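Alcohol dehydrogenase IV (Corynebacterium glutamicum, PDB 3IV7) probably acts as an NAD-dependent maleylacetate reductase or alcohol dehydrogenase of the iron-containing alcohol dehydrogenase family. Local coordinates at residues V32-I43 with A84-V95; K105-P114 with V143-T151. All blocks are in the same frame, centred on the assembly; numbering follows the deposited sequence.

Contact 1 of 2, residues V32-I43 with A84-V95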
loop_
_atom_site.group_PDB
_atom_site.type_symbol
_atom_site.label_atom_id
_atom_site.label_comp_id
_atom_site.label_asym_id
_atom_site.label_seq_id
_atom_site.Cartn_x
_atom_site.Cartn_y
_atom_site.Cartn_z
ATOM N N VAL A 32 13.100 18.708 -5.556
ATOM C CA VAL A 32 12.888 20.113 -5.832
ATOM C C VAL A 32 12.971 20.424 -7.342
ATOM O O VAL A 32 12.210 21.273 -7.885
ATOM C CB VAL A 32 13.928 20.968 -5.106
ATOM C CG1 VAL A 32 13.872 22.401 -5.597
ATOM C CG2 VAL A 32 13.719 20.891 -3.594
ATOM N N GLU A 33 13.905 19.768 -8.007
ATOM C CA GLU A 33 14.091 19.972 -9.429
ATOM C C GLU A 33 12.929 19.383 -10.227
ATOM O O GLU A 33 12.437 20.021 -11.130
ATOM C CB GLU A 33 15.440 19.423 -9.884
ATOM C CG GLU A 33 16.589 20.283 -9.373
ATOM C CD GLU A 33 17.893 19.995 -10.014
ATOM O OE1 GLU A 33 18.160 18.830 -10.352
ATOM O OE2 GLU A 33 18.678 20.949 -10.161
ATOM N N ARG A 34 12.457 18.197 -9.825
ATOM C CA ARG A 34 11.313 17.558 -10.467
ATOM C C ARG A 34 10.052 18.466 -10.348
ATOM O O ARG A 34 9.267 18.583 -11.283
ATOM C CB ARG A 34 11.079 16.199 -9.825
ATOM C CG ARG A 34 9.821 15.472 -10.279
ATOM C CD ARG A 34 9.683 14.134 -9.563
ATOM N NE ARG A 34 9.148 14.252 -8.200
ATOM C CZ ARG A 34 7.844 14.236 -7.880
ATOM N NH1 ARG A 34 6.913 14.141 -8.827
ATOM N NH2 ARG A 34 7.465 14.330 -6.595
ATOM N N ARG A 35 9.925 19.167 -9.225
ATOM C CA ARG A 35 8.796 20.084 -9.010
ATOM C C ARG A 35 8.993 21.425 -9.672
ATOM O O ARG A 35 8.030 22.162 -9.890
ATOM C CB ARG A 35 8.571 20.306 -7.503
ATOM C CG ARG A 35 8.134 19.084 -6.781
ATOM C CD ARG A 35 8.171 19.244 -5.221
ATOM N NE ARG A 35 7.683 18.022 -4.613
ATOM C CZ ARG A 35 6.399 17.720 -4.489
ATOM N NH1 ARG A 35 5.452 18.597 -4.851
ATOM N NH2 ARG A 35 6.050 16.552 -3.981
ATOM N N GLY A 36 10.243 21.769 -9.976
ATOM C CA GLY A 36 10.562 23.097 -10.488
ATOM C C GLY A 36 10.422 24.197 -9.436
ATOM O O GLY A 36 10.400 25.396 -9.775
ATOM N N SER A 37 10.415 23.791 -8.155
ATOM C CA SER A 37 10.186 24.698 -7.020
ATOM C C SER A 37 11.209 25.791 -6.980
ATOM O O SER A 37 12.403 25.518 -7.034
ATOM C CB SER A 37 10.251 23.912 -5.707
ATOM O OG SER A 37 9.423 22.788 -5.770
ATOM N N ALA A 38 10.742 27.034 -6.864
ATOM C CA ALA A 38 11.627 28.206 -6.881
ATOM C C ALA A 38 11.760 28.928 -5.538
ATOM O O ALA A 38 12.598 29.830 -5.404
ATOM C CB ALA A 38 11.148 29.218 -7.970
ATOM N N LYS A 39 10.926 28.569 -4.551
ATOM C CA LYS A 39 10.935 29.272 -3.264
ATOM C C LYS A 39 10.617 28.333 -2.131
ATOM O O LYS A 39 9.506 28.322 -1.608
ATOM C CB LYS A 39 9.957 30.446 -3.277
ATOM C CG LYS A 39 10.341 31.560 -4.244
ATOM C CD LYS A 39 9.890 32.919 -3.758
ATOM C CE LYS A 39 10.839 33.484 -2.699
ATOM N NZ LYS A 39 10.504 34.897 -2.362
ATOM N N VAL A 40 11.647 27.594 -1.725
ATOM C CA VAL A 40 11.567 26.572 -0.753
ATOM C C VAL A 40 11.664 27.119 0.670
ATOM O O VAL A 40 12.518 27.963 0.983
ATOM C CB VAL A 40 12.729 25.560 -0.947
ATOM C CG1 VAL A 40 12.661 24.441 0.107
ATOM C CG2 VAL A 40 12.724 24.977 -2.382
HETATM N N MSE A 41 10.799 26.612 1.533
HETATM C CA MSE A 41 10.836 26.927 2.948
HETATM C C MSE A 41 11.208 25.671 3.713
HETATM O O MSE A 41 10.518 24.652 3.618
HETATM C CB MSE A 41 9.482 27.439 3.402
HETATM C CG MSE A 41 9.349 27.772 4.931
HETATM SE SE MSE A 41 7.574 28.530 5.246
HETATM C CE MSE A 41 7.593 28.820 7.164
ATOM N N VAL A 42 12.317 25.732 4.452
ATOM C CA VAL A 42 12.746 24.612 5.294
ATOM C C VAL A 42 12.334 24.883 6.749
ATOM O O VAL A 42 12.592 25.967 7.309
ATOM C CB VAL A 42 14.267 24.371 5.209
ATOM C CG1 VAL A 42 14.698 23.335 6.214
ATOM C CG2 VAL A 42 14.663 23.916 3.792
ATOM N N ILE A 43 11.678 23.906 7.341
ATOM C CA ILE A 43 11.154 24.022 8.685
ATOM C C ILE A 43 11.888 23.023 9.543
ATOM O O ILE A 43 11.877 21.825 9.254
ATOM C CB ILE A 43 9.620 23.715 8.718
ATOM C CG1 ILE A 43 8.864 24.718 7.877
ATOM C CG2 ILE A 43 9.094 23.697 10.172
ATOM C CD1 ILE A 43 7.551 24.225 7.371
ATOM N N ALA A 84 5.076 31.750 5.080
ATOM C CA ALA A 84 4.864 31.035 3.825
ATOM C C ALA A 84 4.230 31.927 2.752
ATOM O O ALA A 84 4.757 32.064 1.636
ATOM C CB ALA A 84 3.973 29.770 4.063
ATOM N N THR A 85 3.100 32.526 3.086
ATOM C CA THR A 85 2.366 33.325 2.139
ATOM C C THR A 85 3.106 34.643 1.779
ATOM O O THR A 85 3.189 35.002 0.612
ATOM C CB THR A 85 0.944 33.638 2.656
ATOM O OG1 THR A 85 1.036 34.341 3.885
ATOM C CG2 THR A 85 0.161 32.374 2.880
ATOM N N ASP A 86 3.639 35.339 2.778
ATOM C CA ASP A 86 4.357 36.604 2.538
ATOM C C ASP A 86 5.565 36.434 1.620
ATOM O O ASP A 86 5.918 37.344 0.877
ATOM C CB ASP A 86 4.843 37.220 3.854
ATOM C CG ASP A 86 3.710 37.780 4.705
ATOM O OD1 ASP A 86 2.560 37.844 4.222
ATOM O OD2 ASP A 86 3.980 38.148 5.868
ATOM N N ASN A 87 6.207 35.278 1.693
ATOM C CA ASN A 87 7.425 35.035 0.951
ATOM C C ASN A 87 7.176 34.254 -0.322
ATOM O O ASN A 87 8.119 33.832 -1.002
ATOM C CB ASN A 87 8.426 34.312 1.844
ATOM C CG ASN A 87 9.002 35.217 2.910
ATOM O OD1 ASN A 87 9.857 36.049 2.625
ATOM N ND2 ASN A 87 8.568 35.036 4.150
ATOM N N GLU A 88 5.905 34.037 -0.631
ATOM C CA GLU A 88 5.523 33.338 -1.839
ATOM C C GLU A 88 6.210 31.986 -1.953
ATOM O O GLU A 88 6.609 31.542 -3.031
ATOM C CB GLU A 88 5.798 34.215 -3.045
ATOM C CG GLU A 88 4.998 35.487 -2.990
ATOM C CD GLU A 88 5.383 36.465 -4.072
ATOM O OE1 GLU A 88 6.556 36.876 -4.109
ATOM O OE2 GLU A 88 4.502 36.845 -4.850
ATOM N N ILE A 89 6.262 31.308 -0.833
ATOM C CA ILE A 89 6.793 29.980 -0.764
ATOM C C ILE A 89 6.012 29.026 -1.676
ATOM O O ILE A 89 4.801 29.119 -1.786
ATOM C CB ILE A 89 6.729 29.484 0.686
ATOM C CG1 ILE A 89 7.682 30.307 1.553
ATOM C CG2 ILE A 89 7.068 28.023 0.761
ATOM C CD1 ILE A 89 9.155 30.290 1.061
ATOM N N ASP A 90 6.714 28.119 -2.345
ATOM C CA ASP A 90 6.059 27.171 -3.205
ATOM C C ASP A 90 6.335 25.707 -2.844
ATOM O O ASP A 90 5.789 24.798 -3.470
ATOM C CB ASP A 90 6.338 27.456 -4.702
ATOM C CG ASP A 90 7.788 27.210 -5.110
ATOM O OD1 ASP A 90 8.634 26.914 -4.243
ATOM O OD2 ASP A 90 8.086 27.341 -6.333
ATOM N N LEU A 91 7.158 25.487 -1.832
ATOM C CA LEU A 91 7.391 24.144 -1.315
ATOM C C LEU A 91 7.750 24.233 0.151
ATOM O O LEU A 91 8.518 25.118 0.558
ATOM C CB LEU A 91 8.519 23.456 -2.089
ATOM C CG LEU A 91 8.813 21.973 -1.767
ATOM C CD1 LEU A 91 7.645 21.107 -2.146
ATOM C CD2 LEU A 91 10.085 21.514 -2.490
ATOM N N LEU A 92 7.148 23.348 0.952
ATOM C CA LEU A 92 7.501 23.168 2.361
ATOM C C LEU A 92 8.406 21.952 2.501
ATOM O O LEU A 92 8.106 20.882 1.951
ATOM C CB LEU A 92 6.232 22.923 3.204
ATOM C CG LEU A 92 5.158 24.006 3.170
ATOM C CD1 LEU A 92 3.922 23.578 3.957
ATOM C CD2 LEU A 92 5.719 25.277 3.694
ATOM N N VAL A 93 9.522 22.110 3.209
ATOM C CA VAL A 93 10.389 20.979 3.512
ATOM C C VAL A 93 10.581 20.936 5.027
ATOM O O VAL A 93 10.976 21.913 5.618
ATOM C CB VAL A 93 11.814 21.067 2.809
ATOM C CG1 VAL A 93 12.613 19.823 3.140
ATOM C CG2 VAL A 93 11.692 21.250 1.257
ATOM N N CYS A 94 10.247 19.812 5.664
ATOM C CA CYS A 94 10.408 19.737 7.101
ATOM C C CYS A 94 11.391 18.685 7.487
ATOM O O CYS A 94 11.367 17.580 6.964
ATOM C CB CYS A 94 9.054 19.538 7.807
ATOM S SG CYS A 94 7.991 18.196 7.142
ATOM N N VAL A 95 12.301 19.042 8.388
ATOM C CA VAL A 95 13.335 18.127 8.832
ATOM C C VAL A 95 13.257 17.986 10.352
ATOM O O VAL A 95 13.550 18.932 11.092
ATOM C CB VAL A 95 14.694 18.655 8.460
ATOM C CG1 VAL A 95 15.780 17.612 8.851
ATOM C CG2 VAL A 95 14.730 19.023 6.948
HETATM O O HOH W 1 6.842 23.662 -5.454
#

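Contact 2 of 2, residues K105-P114 with V143-T151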
loop_
_atom_site.group_PDB
_atom_site.type_symbol
_atom_site.label_atom_id
_atom_site.label_comp_id
_atom_site.label_asym_id
_atom_site.label_seq_id
_atom_site.Cartn_x
_atom_site.Cartn_y
_atom_site.Cartn_z
ATOM N N LYS A 105 2.365 20.625 8.351
ATOM C CA LYS A 105 0.993 20.242 8.087
ATOM C C LYS A 105 0.053 21.416 8.365
ATOM O O LYS A 105 -0.860 21.681 7.598
ATOM C CB LYS A 105 0.598 19.035 8.950
ATOM C CG LYS A 105 1.187 17.678 8.494
ATOM C CD LYS A 105 0.720 16.571 9.442
ATOM C CE LYS A 105 0.869 15.189 8.814
ATOM N NZ LYS A 105 0.459 14.123 9.742
ATOM N N ALA A 106 0.249 22.087 9.493
ATOM C CA ALA A 106 -0.603 23.212 9.837
ATOM C C ALA A 106 -0.569 24.276 8.718
ATOM O O ALA A 106 -1.614 24.842 8.360
ATOM C CB ALA A 106 -0.227 23.801 11.182
ATOM N N ILE A 107 0.602 24.494 8.130
ATOM C CA ILE A 107 0.740 25.461 7.024
ATOM C C ILE A 107 -0.015 24.996 5.791
ATOM O O ILE A 107 -0.703 25.778 5.150
ATOM C CB ILE A 107 2.213 25.709 6.629
ATOM C CG1 ILE A 107 3.001 26.289 7.803
ATOM C CG2 ILE A 107 2.272 26.727 5.440
ATOM C CD1 ILE A 107 4.549 26.316 7.579
ATOM N N ALA A 108 0.124 23.710 5.451
ATOM C CA ALA A 108 -0.577 23.148 4.290
ATOM C C ALA A 108 -2.111 23.210 4.430
ATOM O O ALA A 108 -2.825 23.298 3.437
ATOM C CB ALA A 108 -0.130 21.726 4.064
HETATM N N MSE A 109 -2.613 23.166 5.657
HETATM C CA MSE A 109 -4.070 23.215 5.884
HETATM C C MSE A 109 -4.708 24.408 5.236
HETATM O O MSE A 109 -5.820 24.310 4.711
HETATM C CB MSE A 109 -4.391 23.256 7.372
HETATM C CG MSE A 109 -4.070 21.996 8.118
HETATM SE SE MSE A 109 -4.291 22.255 10.063
HETATM C CE MSE A 109 -6.192 22.451 10.114
ATOM N N THR A 110 -4.047 25.561 5.331
ATOM C CA THR A 110 -4.605 26.799 4.808
ATOM C C THR A 110 -4.044 27.243 3.449
ATOM O O THR A 110 -4.708 27.954 2.737
ATOM C CB THR A 110 -4.429 27.927 5.788
ATOM O OG1 THR A 110 -3.033 28.128 6.042
ATOM C CG2 THR A 110 -5.136 27.589 7.111
ATOM N N THR A 111 -2.817 26.849 3.129
ATOM C CA THR A 111 -2.145 27.289 1.897
ATOM C C THR A 111 -2.197 26.254 0.774
ATOM O O THR A 111 -1.950 26.581 -0.376
ATOM C CB THR A 111 -0.648 27.555 2.165
ATOM O OG1 THR A 111 -0.015 26.337 2.553
ATOM C CG2 THR A 111 -0.461 28.610 3.265
ATOM N N ALA A 112 -2.478 24.996 1.119
ATOM C CA ALA A 112 -2.461 23.919 0.146
ATOM C C ALA A 112 -1.049 23.655 -0.417
ATOM O O ALA A 112 -0.914 22.944 -1.387
ATOM C CB ALA A 112 -3.490 24.218 -1.055
ATOM N N LEU A 113 -0.004 24.164 0.241
ATOM C CA LEU A 113 1.357 23.955 -0.231
ATOM C C LEU A 113 1.771 22.507 -0.051
ATOM O O LEU A 113 1.422 21.878 0.945
ATOM C CB LEU A 113 2.350 24.854 0.506
ATOM C CG LEU A 113 2.338 26.335 0.106
ATOM C CD1 LEU A 113 3.155 27.121 1.120
ATOM C CD2 LEU A 113 2.884 26.541 -1.382
ATOM N N PRO A 114 2.557 21.997 -0.975
ATOM C CA PRO A 114 3.056 20.647 -0.861
ATOM C C PRO A 114 4.165 20.559 0.152
ATOM O O PRO A 114 4.899 21.555 0.388
ATOM C CB PRO A 114 3.581 20.345 -2.267
ATOM C CG PRO A 114 3.870 21.658 -2.841
ATOM C CD PRO A 114 2.887 22.599 -2.282
ATOM N N VAL A 143 -8.588 15.351 10.174
ATOM C CA VAL A 143 -8.074 14.771 8.975
ATOM C C VAL A 143 -8.260 15.719 7.814
ATOM O O VAL A 143 -9.299 16.336 7.679
ATOM C CB VAL A 143 -8.795 13.459 8.673
ATOM C CG1 VAL A 143 -8.501 13.003 7.260
ATOM C CG2 VAL A 143 -8.385 12.399 9.710
ATOM N N ASP A 144 -7.252 15.798 6.957
ATOM C CA ASP A 144 -7.319 16.627 5.739
ATOM C C ASP A 144 -6.242 16.109 4.810
ATOM O O ASP A 144 -5.069 16.044 5.198
ATOM C CB ASP A 144 -7.100 18.094 6.118
ATOM C CG ASP A 144 -7.041 19.041 4.911
ATOM O OD1 ASP A 144 -7.154 18.588 3.764
ATOM O OD2 ASP A 144 -6.852 20.264 5.145
ATOM N N LEU A 145 -6.629 15.695 3.595
ATOM C CA LEU A 145 -5.657 15.141 2.593
ATOM C C LEU A 145 -4.513 16.107 2.274
ATOM O O LEU A 145 -3.405 15.678 1.982
ATOM C CB LEU A 145 -6.356 14.747 1.280
ATOM C CG LEU A 145 -5.423 14.157 0.165
ATOM C CD1 LEU A 145 -4.705 12.823 0.633
ATOM C CD2 LEU A 145 -6.197 13.935 -1.183
ATOM N N LYS A 146 -4.781 17.412 2.336
ATOM C CA LYS A 146 -3.739 18.414 2.042
ATOM C C LYS A 146 -2.595 18.367 3.013
ATOM O O LYS A 146 -1.548 18.877 2.699
ATOM C CB LYS A 146 -4.304 19.848 2.020
ATOM C CG LYS A 146 -5.446 20.046 1.069
ATOM C CD LYS A 146 -5.695 21.537 0.759
ATOM C CE LYS A 146 -5.771 22.376 1.979
ATOM N NZ LYS A 146 -6.775 21.871 2.939
ATOM N N VAL A 147 -2.773 17.758 4.211
ATOM C CA VAL A 147 -1.676 17.713 5.147
ATOM C C VAL A 147 -0.757 16.511 4.975
ATOM O O VAL A 147 0.301 16.478 5.560
ATOM C CB VAL A 147 -2.115 17.869 6.605
ATOM C CG1 VAL A 147 -3.093 19.005 6.708
ATOM C CG2 VAL A 147 -2.698 16.564 7.175
ATOM N N LEU A 148 -1.144 15.546 4.158
ATOM C CA LEU A 148 -0.291 14.394 3.897
ATOM C C LEU A 148 0.918 14.855 3.067
ATOM O O LEU A 148 0.744 15.398 2.000
ATOM C CB LEU A 148 -1.055 13.316 3.102
ATOM C CG LEU A 148 -0.250 12.070 2.712
ATOM C CD1 LEU A 148 0.113 11.256 3.971
ATOM C CD2 LEU A 148 -1.059 11.210 1.673
ATOM N N PRO A 149 2.150 14.629 3.564
ATOM C CA PRO A 149 3.260 15.061 2.714
ATOM C C PRO A 149 3.255 14.300 1.391
ATOM O O PRO A 149 2.983 13.093 1.362
ATOM C CB PRO A 149 4.493 14.713 3.544
ATOM C CG PRO A 149 4.021 14.809 4.975
ATOM C CD PRO A 149 2.562 14.432 4.969
ATOM N N GLU A 150 3.503 14.996 0.316
ATOM C CA GLU A 150 3.526 14.370 -0.992
ATOM C C GLU A 150 4.732 13.473 -1.168
ATOM O O GLU A 150 4.679 12.501 -1.903
ATOM C CB GLU A 150 3.522 15.409 -2.074
ATOM C CG GLU A 150 2.238 16.088 -2.220
ATOM C CD GLU A 150 2.197 17.017 -3.408
ATOM O OE1 GLU A 150 3.185 17.078 -4.175
ATOM O OE2 GLU A 150 1.180 17.702 -3.552
ATOM N N THR A 151 5.826 13.834 -0.534
ATOM C CA THR A 151 7.029 13.034 -0.590
ATOM C C THR A 151 7.648 12.873 0.783
ATOM O O THR A 151 7.691 13.837 1.594
ATOM C CB THR A 151 8.052 13.676 -1.514
ATOM O OG1 THR A 151 7.482 13.822 -2.820
ATOM C CG2 THR A 151 9.336 12.840 -1.574
HETATM O O HOH W 2 0.117 20.034 -2.252
HETATM O O HOH W 3 -0.122 19.705 0.533
#

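Contact 1 of 2, residues V32-I43 with A84-V95
V40 and V42 pair with L91 and V93 as parallel neighbours in the central sheet of the alpha/beta, Rossmann-like N-terminal domain. M41 N donates to L91 O, and V93 N returns a bond to M41 O. The same alternation runs on through I43 to V95. The strand axes come within 4.6 Å and cross at -22°.

The packing is tight on both faces of the sheet. On one, V40 CG1 meets V93 CG2 at 3.5 Å. L91 CD2 packs against V32 CG2 and S37 OG, while L91 CD1 meets R35 CD at 3.6 Å. The R35 stem crosses the leucine at about a right angle, and its guanidinium is held by E31 and E150. On the other face lies M41. The fully extended chain of this selenomethionine (chi1 178°) carries M41 SE to 4.0 Å from A84 CB. I89 CG2 packs against M41 CB, and I107 of helix 98-111 covers I43 and L92.

The solvent side is the strand entrance, where polar groups replace the apolar packing. K39 bends over the turn that follows helix 74-86, and its NZ donates to N87 O at 2.9 Å. A water bridges S37 OG and D90 O. D90 closes this end. Its CG stands between the backbone N and the carbonyl carbon (chi1 68°), and the carboxylate takes two successive amides. K39 N meets D90 OD1 from above the carboxylate plane at 2.8 Å. A38 N reaches the syn lone pair of D90 OD2 at 2.7 Å, in an almost straight bond.

Contact 2 of 2, residues K105-P114 with V143-T151
K146 curls at chi3 (-49°) and chi4 (-54°), which brings its ammonium back to the last turns of helix 98-111, at M109. K146 NZ makes a weak hydrogen bond to M109 O at 3.2 Å. K146 CE passes 3.4 Å from A108 O, and K146 CD rests on A112 CB.

Next to it, V147 of the short 3-10 turn packs on the helix flank. The V147 side chain lies alongside that of M109, a selenomethionine, pointing the same way. V147 CG1 and M109 CG are only 3.4 Å apart, closer than a usual carbon contact. K105 crosses V147 at about a right angle, with K105 CG 3.3 Å from V147 O. The K105 ammonium runs on to S125, T128 and V130 O. Further along, P114 CB sits 3.8 Å from E150 CD, and E150 reaches R35 through OE1.

D144 sets up the turn. Its OD1 accepts from K146 N in an Asx turn, while D144 OD2 takes K146 NZ at 2.7 Å on the syn lone pair. This salt bridge holds the lysine next to carbonyls near the C-terminal end of the helix, where a positive charge would probably be stabilised.

In the fold
From the N terminus, helix 24-35 leads into strand 40-43. The chain then visits strand 63-65, at the sheet edge, and helix 74-86 before strand 91-96 returns beside 40-43 and closes contact 1. Helix 98-111 follows directly. After strand 115-119 and the hairpin of strands 130-135 and 138-143, the loop before strand 151-154 comes back to that helix and closes contact 2. The two contacts are in series, neither nested nor crossed. The centres of contacts 1 and 2 lie about 13 Å apart, and they touch. R35 NH1 forms a salt bridge with E150 OE1 at 2.8 Å, and L92 N probably bonds to P114 O. Together they tie helix 24-35, the sheet and the post-hairpin loop.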